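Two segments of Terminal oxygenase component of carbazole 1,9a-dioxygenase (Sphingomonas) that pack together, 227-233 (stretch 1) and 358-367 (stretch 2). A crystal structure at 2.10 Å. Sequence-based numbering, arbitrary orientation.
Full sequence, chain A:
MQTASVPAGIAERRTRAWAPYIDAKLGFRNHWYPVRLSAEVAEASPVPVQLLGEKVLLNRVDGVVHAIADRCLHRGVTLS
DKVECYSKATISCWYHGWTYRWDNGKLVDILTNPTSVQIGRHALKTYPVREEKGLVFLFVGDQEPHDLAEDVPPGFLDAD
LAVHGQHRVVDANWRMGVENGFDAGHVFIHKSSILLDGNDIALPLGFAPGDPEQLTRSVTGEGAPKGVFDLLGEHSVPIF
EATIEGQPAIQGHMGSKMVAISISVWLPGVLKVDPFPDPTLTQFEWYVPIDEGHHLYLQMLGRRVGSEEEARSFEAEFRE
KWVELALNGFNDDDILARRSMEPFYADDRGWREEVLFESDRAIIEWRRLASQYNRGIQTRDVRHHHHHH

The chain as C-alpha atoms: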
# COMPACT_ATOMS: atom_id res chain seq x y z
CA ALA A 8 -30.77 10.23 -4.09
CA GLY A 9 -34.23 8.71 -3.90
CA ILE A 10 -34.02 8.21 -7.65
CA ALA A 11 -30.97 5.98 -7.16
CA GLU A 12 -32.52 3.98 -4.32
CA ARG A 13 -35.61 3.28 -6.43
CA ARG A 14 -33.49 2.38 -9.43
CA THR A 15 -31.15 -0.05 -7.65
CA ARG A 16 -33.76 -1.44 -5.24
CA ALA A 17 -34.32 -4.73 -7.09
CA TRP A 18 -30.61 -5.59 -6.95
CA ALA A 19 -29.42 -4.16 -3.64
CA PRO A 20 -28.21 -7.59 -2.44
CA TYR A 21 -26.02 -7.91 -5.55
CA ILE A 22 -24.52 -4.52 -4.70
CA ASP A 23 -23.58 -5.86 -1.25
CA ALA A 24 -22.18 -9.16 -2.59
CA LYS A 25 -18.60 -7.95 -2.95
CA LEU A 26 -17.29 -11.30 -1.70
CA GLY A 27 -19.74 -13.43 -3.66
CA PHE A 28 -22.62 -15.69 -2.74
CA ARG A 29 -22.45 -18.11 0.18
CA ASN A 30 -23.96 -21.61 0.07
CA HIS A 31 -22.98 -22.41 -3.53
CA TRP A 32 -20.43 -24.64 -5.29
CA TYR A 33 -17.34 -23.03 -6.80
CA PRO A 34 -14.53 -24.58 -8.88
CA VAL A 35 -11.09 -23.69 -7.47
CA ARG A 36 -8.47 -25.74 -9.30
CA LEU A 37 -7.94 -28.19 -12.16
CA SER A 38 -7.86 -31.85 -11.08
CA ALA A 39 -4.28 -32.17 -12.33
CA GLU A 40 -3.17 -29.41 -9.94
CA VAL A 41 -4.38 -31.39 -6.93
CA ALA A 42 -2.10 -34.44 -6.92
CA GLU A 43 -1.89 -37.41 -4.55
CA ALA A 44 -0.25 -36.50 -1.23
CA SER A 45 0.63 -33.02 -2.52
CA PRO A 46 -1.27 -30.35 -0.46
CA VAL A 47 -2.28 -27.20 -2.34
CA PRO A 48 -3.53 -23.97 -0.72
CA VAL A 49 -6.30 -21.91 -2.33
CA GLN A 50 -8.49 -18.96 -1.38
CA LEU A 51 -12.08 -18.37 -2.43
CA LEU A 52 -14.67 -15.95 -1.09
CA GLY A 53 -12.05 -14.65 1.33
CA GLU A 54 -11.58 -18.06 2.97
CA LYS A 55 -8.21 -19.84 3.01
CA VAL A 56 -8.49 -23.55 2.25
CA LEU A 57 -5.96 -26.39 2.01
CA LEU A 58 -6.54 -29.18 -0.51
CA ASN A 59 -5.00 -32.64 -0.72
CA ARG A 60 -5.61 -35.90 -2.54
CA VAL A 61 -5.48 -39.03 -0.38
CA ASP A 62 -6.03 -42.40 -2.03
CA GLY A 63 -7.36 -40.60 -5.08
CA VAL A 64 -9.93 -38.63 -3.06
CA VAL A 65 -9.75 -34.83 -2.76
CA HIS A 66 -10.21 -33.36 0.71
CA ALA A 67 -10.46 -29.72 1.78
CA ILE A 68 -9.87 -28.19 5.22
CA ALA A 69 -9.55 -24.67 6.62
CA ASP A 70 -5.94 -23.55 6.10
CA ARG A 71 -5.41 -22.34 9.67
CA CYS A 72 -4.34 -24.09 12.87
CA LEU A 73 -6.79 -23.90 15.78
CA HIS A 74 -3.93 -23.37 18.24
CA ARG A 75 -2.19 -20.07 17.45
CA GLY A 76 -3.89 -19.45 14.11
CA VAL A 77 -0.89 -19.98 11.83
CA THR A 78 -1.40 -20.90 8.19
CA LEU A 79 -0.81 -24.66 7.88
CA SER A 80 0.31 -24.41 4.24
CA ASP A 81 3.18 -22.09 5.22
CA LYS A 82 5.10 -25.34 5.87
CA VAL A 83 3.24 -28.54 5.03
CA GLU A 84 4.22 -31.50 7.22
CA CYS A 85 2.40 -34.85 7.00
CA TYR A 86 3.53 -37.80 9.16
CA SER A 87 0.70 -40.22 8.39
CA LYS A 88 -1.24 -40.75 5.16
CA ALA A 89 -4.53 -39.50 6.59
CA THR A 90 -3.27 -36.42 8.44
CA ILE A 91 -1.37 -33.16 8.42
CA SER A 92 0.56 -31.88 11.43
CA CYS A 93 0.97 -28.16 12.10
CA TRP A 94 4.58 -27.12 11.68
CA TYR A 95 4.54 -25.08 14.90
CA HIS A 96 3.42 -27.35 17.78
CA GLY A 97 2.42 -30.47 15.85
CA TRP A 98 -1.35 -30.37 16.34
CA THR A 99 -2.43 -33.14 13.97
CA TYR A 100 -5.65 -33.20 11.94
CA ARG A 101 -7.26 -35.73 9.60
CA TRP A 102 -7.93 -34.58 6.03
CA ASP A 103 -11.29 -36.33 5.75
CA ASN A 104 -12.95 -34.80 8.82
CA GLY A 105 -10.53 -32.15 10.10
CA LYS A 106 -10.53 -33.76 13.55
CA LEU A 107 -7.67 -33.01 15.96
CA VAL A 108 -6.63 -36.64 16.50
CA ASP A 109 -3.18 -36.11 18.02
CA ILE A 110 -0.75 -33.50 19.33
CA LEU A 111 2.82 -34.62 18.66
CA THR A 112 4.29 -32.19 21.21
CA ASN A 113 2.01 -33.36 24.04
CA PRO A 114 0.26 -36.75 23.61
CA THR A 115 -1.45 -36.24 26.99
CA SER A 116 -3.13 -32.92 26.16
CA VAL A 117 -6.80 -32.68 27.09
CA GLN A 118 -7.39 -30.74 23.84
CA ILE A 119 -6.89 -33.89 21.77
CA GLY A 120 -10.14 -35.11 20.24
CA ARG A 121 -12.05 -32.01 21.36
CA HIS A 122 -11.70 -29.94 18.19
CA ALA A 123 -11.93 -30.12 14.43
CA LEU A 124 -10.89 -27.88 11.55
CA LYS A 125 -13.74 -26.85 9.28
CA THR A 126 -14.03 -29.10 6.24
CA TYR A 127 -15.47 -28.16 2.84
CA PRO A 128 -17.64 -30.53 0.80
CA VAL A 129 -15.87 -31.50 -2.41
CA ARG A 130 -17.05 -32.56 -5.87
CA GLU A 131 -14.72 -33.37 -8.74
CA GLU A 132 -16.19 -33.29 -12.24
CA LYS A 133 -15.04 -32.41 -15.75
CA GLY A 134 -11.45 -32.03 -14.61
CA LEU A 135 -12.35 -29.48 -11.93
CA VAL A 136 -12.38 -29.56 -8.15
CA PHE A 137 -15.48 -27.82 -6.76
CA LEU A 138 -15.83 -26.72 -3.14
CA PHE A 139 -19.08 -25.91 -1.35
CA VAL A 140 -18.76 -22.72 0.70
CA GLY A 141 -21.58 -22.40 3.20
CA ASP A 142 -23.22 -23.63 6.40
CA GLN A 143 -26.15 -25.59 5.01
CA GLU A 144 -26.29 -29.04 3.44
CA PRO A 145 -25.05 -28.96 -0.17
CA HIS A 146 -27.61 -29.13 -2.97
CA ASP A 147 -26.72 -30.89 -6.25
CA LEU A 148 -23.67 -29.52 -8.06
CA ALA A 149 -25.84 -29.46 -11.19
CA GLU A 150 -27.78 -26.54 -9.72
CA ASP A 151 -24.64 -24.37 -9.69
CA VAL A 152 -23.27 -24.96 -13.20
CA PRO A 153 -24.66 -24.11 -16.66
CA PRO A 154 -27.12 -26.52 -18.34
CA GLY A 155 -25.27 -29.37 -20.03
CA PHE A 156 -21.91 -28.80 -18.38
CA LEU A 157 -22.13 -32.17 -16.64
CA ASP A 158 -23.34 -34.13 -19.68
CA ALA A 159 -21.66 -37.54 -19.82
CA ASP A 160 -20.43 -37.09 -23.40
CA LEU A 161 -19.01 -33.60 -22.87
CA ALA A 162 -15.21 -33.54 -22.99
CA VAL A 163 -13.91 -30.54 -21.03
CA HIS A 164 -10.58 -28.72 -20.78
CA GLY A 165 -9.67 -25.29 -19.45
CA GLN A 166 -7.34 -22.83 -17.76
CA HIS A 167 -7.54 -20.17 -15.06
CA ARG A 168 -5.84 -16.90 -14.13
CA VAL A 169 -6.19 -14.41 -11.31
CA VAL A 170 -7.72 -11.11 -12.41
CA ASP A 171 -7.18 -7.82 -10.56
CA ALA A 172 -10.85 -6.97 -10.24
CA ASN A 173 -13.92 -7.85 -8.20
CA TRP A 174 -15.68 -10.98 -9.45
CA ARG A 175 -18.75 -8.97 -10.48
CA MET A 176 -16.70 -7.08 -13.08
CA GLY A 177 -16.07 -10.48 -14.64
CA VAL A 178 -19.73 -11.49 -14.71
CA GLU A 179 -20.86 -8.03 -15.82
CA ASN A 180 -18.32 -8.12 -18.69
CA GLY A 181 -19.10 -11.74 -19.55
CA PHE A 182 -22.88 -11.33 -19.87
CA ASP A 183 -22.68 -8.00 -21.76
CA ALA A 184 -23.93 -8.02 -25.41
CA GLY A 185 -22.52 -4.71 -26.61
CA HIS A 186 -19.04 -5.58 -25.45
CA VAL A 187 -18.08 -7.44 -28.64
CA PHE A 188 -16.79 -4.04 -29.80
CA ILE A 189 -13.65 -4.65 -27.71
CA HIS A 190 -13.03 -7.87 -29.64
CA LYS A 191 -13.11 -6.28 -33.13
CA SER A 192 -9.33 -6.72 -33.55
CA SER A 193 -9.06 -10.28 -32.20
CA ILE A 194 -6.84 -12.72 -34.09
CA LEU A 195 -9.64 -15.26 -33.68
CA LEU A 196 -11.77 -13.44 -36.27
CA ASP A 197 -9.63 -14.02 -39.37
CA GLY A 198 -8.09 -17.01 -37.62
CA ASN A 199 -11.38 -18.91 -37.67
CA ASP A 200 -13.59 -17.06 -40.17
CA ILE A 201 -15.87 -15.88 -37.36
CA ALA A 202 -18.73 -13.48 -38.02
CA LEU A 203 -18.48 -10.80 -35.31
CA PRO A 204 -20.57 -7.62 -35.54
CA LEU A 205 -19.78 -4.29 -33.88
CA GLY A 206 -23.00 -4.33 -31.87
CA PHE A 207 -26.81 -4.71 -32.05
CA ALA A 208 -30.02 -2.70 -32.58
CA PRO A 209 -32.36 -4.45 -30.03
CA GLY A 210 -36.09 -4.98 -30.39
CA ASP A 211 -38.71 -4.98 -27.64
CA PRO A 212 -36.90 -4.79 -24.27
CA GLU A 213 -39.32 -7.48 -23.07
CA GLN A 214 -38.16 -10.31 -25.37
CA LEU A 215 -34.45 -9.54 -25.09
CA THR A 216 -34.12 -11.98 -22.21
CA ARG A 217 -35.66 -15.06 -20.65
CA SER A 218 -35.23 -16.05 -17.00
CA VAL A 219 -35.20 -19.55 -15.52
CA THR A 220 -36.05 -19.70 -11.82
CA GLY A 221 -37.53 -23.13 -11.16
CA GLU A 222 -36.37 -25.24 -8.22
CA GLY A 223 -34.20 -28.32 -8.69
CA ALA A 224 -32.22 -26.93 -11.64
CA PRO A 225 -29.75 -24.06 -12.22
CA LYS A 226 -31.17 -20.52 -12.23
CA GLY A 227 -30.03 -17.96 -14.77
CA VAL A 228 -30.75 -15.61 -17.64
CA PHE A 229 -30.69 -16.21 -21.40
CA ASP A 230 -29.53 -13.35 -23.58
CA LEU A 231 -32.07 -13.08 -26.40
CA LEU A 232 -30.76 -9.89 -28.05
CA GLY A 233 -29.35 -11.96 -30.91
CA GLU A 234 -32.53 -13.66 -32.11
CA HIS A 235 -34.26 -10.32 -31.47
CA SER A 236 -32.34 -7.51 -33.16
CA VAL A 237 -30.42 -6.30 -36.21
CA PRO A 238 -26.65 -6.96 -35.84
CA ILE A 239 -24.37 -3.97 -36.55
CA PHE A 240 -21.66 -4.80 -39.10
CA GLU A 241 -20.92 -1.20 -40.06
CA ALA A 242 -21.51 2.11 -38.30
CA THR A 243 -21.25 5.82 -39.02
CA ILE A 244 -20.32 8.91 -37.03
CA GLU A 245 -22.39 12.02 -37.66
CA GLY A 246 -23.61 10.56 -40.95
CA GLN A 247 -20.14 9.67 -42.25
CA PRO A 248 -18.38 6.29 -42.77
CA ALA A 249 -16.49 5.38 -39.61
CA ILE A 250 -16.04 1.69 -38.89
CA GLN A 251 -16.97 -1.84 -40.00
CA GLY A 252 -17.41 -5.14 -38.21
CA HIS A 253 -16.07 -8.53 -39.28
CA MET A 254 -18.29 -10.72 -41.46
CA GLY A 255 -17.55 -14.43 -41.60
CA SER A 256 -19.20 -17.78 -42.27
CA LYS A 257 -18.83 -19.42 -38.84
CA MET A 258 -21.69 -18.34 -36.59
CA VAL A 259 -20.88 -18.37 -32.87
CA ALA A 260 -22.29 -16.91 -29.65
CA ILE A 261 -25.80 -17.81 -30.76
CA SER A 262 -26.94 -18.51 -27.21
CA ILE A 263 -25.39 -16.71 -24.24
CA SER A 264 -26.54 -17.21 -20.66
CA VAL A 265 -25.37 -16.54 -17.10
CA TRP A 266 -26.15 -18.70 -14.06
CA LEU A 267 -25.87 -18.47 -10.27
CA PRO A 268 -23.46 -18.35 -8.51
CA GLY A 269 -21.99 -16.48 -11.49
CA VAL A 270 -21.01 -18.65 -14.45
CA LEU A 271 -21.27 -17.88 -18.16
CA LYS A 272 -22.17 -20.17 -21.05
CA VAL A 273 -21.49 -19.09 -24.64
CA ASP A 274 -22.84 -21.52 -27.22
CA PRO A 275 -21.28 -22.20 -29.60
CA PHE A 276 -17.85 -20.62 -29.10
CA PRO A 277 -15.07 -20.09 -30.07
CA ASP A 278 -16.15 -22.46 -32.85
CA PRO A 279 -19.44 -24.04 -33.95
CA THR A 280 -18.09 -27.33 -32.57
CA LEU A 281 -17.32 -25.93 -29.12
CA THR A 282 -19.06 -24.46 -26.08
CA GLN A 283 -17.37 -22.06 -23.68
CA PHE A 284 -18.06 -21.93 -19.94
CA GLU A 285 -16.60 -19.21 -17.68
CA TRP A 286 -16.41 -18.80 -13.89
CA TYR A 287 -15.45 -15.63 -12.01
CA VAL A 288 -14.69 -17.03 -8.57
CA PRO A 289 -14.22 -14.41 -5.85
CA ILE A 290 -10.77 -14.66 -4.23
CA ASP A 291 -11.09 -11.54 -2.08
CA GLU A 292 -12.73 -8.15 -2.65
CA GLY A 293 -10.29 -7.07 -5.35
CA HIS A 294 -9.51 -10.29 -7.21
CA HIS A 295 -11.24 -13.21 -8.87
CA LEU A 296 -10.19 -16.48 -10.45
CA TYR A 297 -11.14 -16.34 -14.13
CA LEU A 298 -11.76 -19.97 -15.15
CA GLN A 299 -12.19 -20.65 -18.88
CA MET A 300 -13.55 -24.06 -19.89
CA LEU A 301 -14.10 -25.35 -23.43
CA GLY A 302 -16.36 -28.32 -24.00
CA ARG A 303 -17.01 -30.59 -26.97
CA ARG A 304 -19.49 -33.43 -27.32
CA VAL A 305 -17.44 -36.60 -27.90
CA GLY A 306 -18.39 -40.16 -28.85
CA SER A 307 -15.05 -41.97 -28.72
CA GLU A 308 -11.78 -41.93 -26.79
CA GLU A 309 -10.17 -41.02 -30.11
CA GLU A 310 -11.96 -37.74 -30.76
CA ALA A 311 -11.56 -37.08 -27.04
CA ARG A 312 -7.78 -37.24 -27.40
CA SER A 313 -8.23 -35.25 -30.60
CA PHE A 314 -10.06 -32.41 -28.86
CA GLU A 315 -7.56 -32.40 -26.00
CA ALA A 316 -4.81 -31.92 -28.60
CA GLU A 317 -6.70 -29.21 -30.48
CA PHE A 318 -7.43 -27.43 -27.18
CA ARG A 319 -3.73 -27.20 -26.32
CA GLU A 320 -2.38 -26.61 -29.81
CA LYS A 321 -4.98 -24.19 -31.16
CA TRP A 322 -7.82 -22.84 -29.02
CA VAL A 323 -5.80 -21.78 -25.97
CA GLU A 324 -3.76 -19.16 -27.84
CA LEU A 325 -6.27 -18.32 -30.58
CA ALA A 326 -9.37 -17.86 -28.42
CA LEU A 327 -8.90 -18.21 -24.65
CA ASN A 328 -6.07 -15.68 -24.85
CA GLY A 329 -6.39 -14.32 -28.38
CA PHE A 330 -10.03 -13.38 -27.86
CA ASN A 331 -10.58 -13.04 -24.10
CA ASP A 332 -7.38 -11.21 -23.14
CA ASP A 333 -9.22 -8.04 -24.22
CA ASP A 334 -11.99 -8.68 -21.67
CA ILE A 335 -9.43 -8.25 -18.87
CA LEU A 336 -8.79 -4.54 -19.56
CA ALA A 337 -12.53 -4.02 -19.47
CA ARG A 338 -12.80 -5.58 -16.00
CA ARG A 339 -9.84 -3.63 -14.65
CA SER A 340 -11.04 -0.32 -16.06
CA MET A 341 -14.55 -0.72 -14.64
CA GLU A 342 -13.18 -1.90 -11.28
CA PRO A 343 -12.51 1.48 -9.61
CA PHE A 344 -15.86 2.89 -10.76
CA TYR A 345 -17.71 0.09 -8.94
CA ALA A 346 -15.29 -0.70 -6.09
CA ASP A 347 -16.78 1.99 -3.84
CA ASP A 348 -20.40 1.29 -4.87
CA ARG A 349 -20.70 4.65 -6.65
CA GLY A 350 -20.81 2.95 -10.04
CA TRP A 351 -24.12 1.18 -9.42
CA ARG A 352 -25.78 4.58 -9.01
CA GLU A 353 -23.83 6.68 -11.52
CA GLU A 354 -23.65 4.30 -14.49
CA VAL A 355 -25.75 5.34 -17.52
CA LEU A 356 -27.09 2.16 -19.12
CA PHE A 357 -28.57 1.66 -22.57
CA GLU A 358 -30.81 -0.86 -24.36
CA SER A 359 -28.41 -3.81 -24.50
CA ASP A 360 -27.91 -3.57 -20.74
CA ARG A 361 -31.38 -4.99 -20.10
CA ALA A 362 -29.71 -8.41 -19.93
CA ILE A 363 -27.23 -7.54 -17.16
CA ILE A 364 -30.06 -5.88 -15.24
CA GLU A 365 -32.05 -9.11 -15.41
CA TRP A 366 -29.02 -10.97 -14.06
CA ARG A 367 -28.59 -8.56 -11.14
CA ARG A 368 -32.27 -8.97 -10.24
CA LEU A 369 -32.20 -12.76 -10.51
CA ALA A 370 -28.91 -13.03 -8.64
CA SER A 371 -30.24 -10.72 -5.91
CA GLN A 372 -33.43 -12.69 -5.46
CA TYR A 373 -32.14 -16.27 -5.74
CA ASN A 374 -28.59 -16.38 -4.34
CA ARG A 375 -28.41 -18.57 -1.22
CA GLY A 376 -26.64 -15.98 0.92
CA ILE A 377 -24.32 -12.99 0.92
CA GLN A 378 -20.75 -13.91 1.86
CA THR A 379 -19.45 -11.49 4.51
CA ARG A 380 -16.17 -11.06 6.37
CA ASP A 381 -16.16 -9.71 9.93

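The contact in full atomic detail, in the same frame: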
# COMPACT_ATOMS: atom_id res chain seq x y z
N GLY A 227 -30.81 -18.92 -14.02
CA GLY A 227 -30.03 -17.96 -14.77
C GLY A 227 -30.83 -17.17 -15.77
O GLY A 227 -32.07 -17.20 -15.77
N VAL A 228 -30.12 -16.45 -16.63
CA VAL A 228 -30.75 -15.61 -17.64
C VAL A 228 -30.19 -15.91 -19.03
O VAL A 228 -28.99 -16.10 -19.20
CB VAL A 228 -30.50 -14.11 -17.34
CG1 VAL A 228 -31.21 -13.24 -18.37
CG2 VAL A 228 -30.96 -13.78 -15.93
N PHE A 229 -31.08 -15.96 -20.02
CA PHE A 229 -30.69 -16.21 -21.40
C PHE A 229 -30.69 -14.87 -22.12
O PHE A 229 -31.64 -14.09 -22.01
CB PHE A 229 -31.69 -17.14 -22.09
CG PHE A 229 -31.46 -18.60 -21.81
CD1 PHE A 229 -30.44 -19.30 -22.45
CD2 PHE A 229 -32.26 -19.27 -20.89
CE1 PHE A 229 -30.22 -20.64 -22.17
CE2 PHE A 229 -32.04 -20.62 -20.60
CZ PHE A 229 -31.02 -21.30 -21.25
N ASP A 230 -29.62 -14.59 -22.84
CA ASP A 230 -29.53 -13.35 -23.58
C ASP A 230 -30.16 -13.58 -24.95
O ASP A 230 -29.63 -14.32 -25.78
CB ASP A 230 -28.07 -12.93 -23.71
CG ASP A 230 -27.87 -11.79 -24.68
OD1 ASP A 230 -28.80 -10.97 -24.84
OD2 ASP A 230 -26.77 -11.71 -25.27
N LEU A 231 -31.31 -12.95 -25.16
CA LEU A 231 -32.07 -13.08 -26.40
C LEU A 231 -32.00 -11.84 -27.30
O LEU A 231 -32.93 -11.58 -28.06
CB LEU A 231 -33.54 -13.37 -26.06
CG LEU A 231 -33.86 -14.57 -25.16
CD1 LEU A 231 -35.37 -14.61 -24.92
CD2 LEU A 231 -33.39 -15.88 -25.80
N LEU A 232 -30.91 -11.09 -27.22
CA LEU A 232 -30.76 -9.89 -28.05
C LEU A 232 -30.47 -10.35 -29.48
O LEU A 232 -30.94 -9.74 -30.45
CB LEU A 232 -29.59 -9.04 -27.54
CG LEU A 232 -29.54 -7.54 -27.88
CD1 LEU A 232 -28.20 -6.97 -27.44
CD2 LEU A 232 -29.71 -7.31 -29.36
N GLY A 233 -29.70 -11.42 -29.61
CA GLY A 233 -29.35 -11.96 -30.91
C GLY A 233 -30.58 -12.22 -31.76
O GLY A 233 -30.87 -11.48 -32.71
N GLU A 358 -30.04 0.31 -23.96
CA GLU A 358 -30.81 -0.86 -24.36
C GLU A 358 -30.22 -2.26 -24.18
O GLU A 358 -30.88 -3.14 -23.63
CB GLU A 358 -31.29 -0.70 -25.81
CG GLU A 358 -32.26 0.47 -26.03
CD GLU A 358 -31.57 1.82 -26.14
OE1 GLU A 358 -30.32 1.89 -26.07
OE2 GLU A 358 -32.28 2.83 -26.32
N SER A 359 -28.99 -2.48 -24.63
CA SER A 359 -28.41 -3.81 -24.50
C SER A 359 -28.08 -4.21 -23.06
O SER A 359 -27.72 -5.36 -22.80
CB SER A 359 -27.16 -3.93 -25.37
OG SER A 359 -26.27 -2.86 -25.16
N ASP A 360 -28.20 -3.27 -22.13
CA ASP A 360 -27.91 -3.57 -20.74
C ASP A 360 -29.09 -4.20 -20.01
O ASP A 360 -28.98 -4.53 -18.82
CB ASP A 360 -27.45 -2.31 -20.01
CG ASP A 360 -26.09 -1.83 -20.49
OD1 ASP A 360 -25.18 -2.68 -20.59
OD2 ASP A 360 -25.94 -0.62 -20.75
N ARG A 361 -30.20 -4.37 -20.71
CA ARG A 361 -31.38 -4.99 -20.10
C ARG A 361 -31.02 -6.39 -19.59
O ARG A 361 -31.52 -6.83 -18.57
CB ARG A 361 -32.51 -5.09 -21.14
CG ARG A 361 -33.74 -5.89 -20.67
CD ARG A 361 -34.38 -5.28 -19.43
NE ARG A 361 -35.57 -6.02 -19.00
CZ ARG A 361 -36.77 -5.92 -19.57
NH1 ARG A 361 -36.95 -5.10 -20.60
NH2 ARG A 361 -37.78 -6.66 -19.12
N ALA A 362 -30.13 -7.07 -20.32
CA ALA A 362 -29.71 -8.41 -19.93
C ALA A 362 -28.98 -8.45 -18.59
O ALA A 362 -29.30 -9.26 -17.72
CB ALA A 362 -28.83 -9.01 -21.03
N ILE A 363 -27.99 -7.57 -18.41
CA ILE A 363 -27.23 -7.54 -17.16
C ILE A 363 -28.16 -7.18 -16.00
O ILE A 363 -28.02 -7.70 -14.89
CB ILE A 363 -26.05 -6.54 -17.22
CG1 ILE A 363 -25.11 -6.78 -16.03
CG2 ILE A 363 -26.55 -5.12 -17.16
CD1 ILE A 363 -24.51 -8.18 -16.00
N ILE A 364 -29.11 -6.29 -16.26
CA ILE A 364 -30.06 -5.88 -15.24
C ILE A 364 -30.89 -7.08 -14.79
O ILE A 364 -31.17 -7.25 -13.61
CB ILE A 364 -30.98 -4.76 -15.76
CG1 ILE A 364 -30.17 -3.48 -15.96
CG2 ILE A 364 -32.11 -4.50 -14.77
CD1 ILE A 364 -30.93 -2.37 -16.65
N GLU A 365 -31.27 -7.93 -15.74
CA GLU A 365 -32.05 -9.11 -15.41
C GLU A 365 -31.22 -10.06 -14.56
O GLU A 365 -31.75 -10.74 -13.68
CB GLU A 365 -32.53 -9.83 -16.68
CG GLU A 365 -33.69 -9.14 -17.37
CD GLU A 365 -34.88 -8.95 -16.45
OE1 GLU A 365 -35.36 -9.95 -15.86
OE2 GLU A 365 -35.34 -7.80 -16.30
N TRP A 366 -29.92 -10.12 -14.83
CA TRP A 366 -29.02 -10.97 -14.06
C TRP A 366 -28.90 -10.46 -12.62
O TRP A 366 -28.99 -11.22 -11.67
CB TRP A 366 -27.64 -11.04 -14.73
CG TRP A 366 -26.50 -11.19 -13.76
CD1 TRP A 366 -25.59 -10.23 -13.42
CD2 TRP A 366 -26.17 -12.35 -12.99
NE1 TRP A 366 -24.71 -10.72 -12.48
CE2 TRP A 366 -25.04 -12.02 -12.20
CE3 TRP A 366 -26.71 -13.64 -12.89
CZ2 TRP A 366 -24.45 -12.93 -11.32
CZ3 TRP A 366 -26.12 -14.55 -12.01
CH2 TRP A 366 -25.00 -14.19 -11.24
N ARG A 367 -28.72 -9.15 -12.47
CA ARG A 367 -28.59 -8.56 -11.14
C ARG A 367 -29.84 -8.80 -10.30
O ARG A 367 -29.75 -9.05 -9.10
CB ARG A 367 -28.28 -7.06 -11.28
CG ARG A 367 -27.29 -6.80 -12.41
CD ARG A 367 -26.20 -5.78 -12.14
NE ARG A 367 -26.67 -4.40 -12.16
CZ ARG A 367 -26.03 -3.38 -12.72
NH1 ARG A 367 -24.87 -3.56 -13.34
NH2 ARG A 367 -26.54 -2.17 -12.64

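This is a small, mostly apolar van der Waals contact, in which a short strand runs nearly antiparallel to a helix, and the residue Leu 232 just beyond the strand packs against Ser 359, just before the helix, with no hydrogen bond or salt bridge between them. The strand 227-230 and the helix 361-367 run at 171° to each other, and their axes approach to 8.2 Å. The two stretches together bury 247 Å².

Val 228 has the largest share of the covered area. Its CA-to-CB bond points toward the helix, and its chi1 is t. CG2 of Val 228 lies 3.9 Å from O of Glu 365 and 3.9 Å from CA of Trp 366. CG1 of Val 228 lies 4.0 Å from CB of Glu 365. The valine therefore packs largely on helix backbone and on the base of side chains. The indole of Trp 366 plays little part, since its nearest side-chain approach is from CB, 4.5 Å from CG2 of Val 228.

Glu 365 starts toward the strand, but its end leads away. Its carboxylate is engaged within its own helix, where NE of Arg 361 donates to OE2 of Glu 365 at 3.2 Å in a salt bridge. Val 228 meets Glu 365 at its backbone O and at CB, not at its carboxylate.

One turn earlier in the helix, Ala 362 points toward the strand. Its CB is 4.3 Å from OD1 of Asp 230. This is a contact without a hydrogen bond, as a methyl group offers no polar partner. The same OD1 of Asp 230 accepts a hydrogen bond from N of Leu 232 at 3.2 Å, which ties the acid to the turn that follows the strand.

Leu 232 closes the contact at the other end. It points toward stretch 2, and its CD1 reaches CB of Ser 359 at 3.8 Å. Phe 229, between Val 228 and Asp 230, points away and makes no contact.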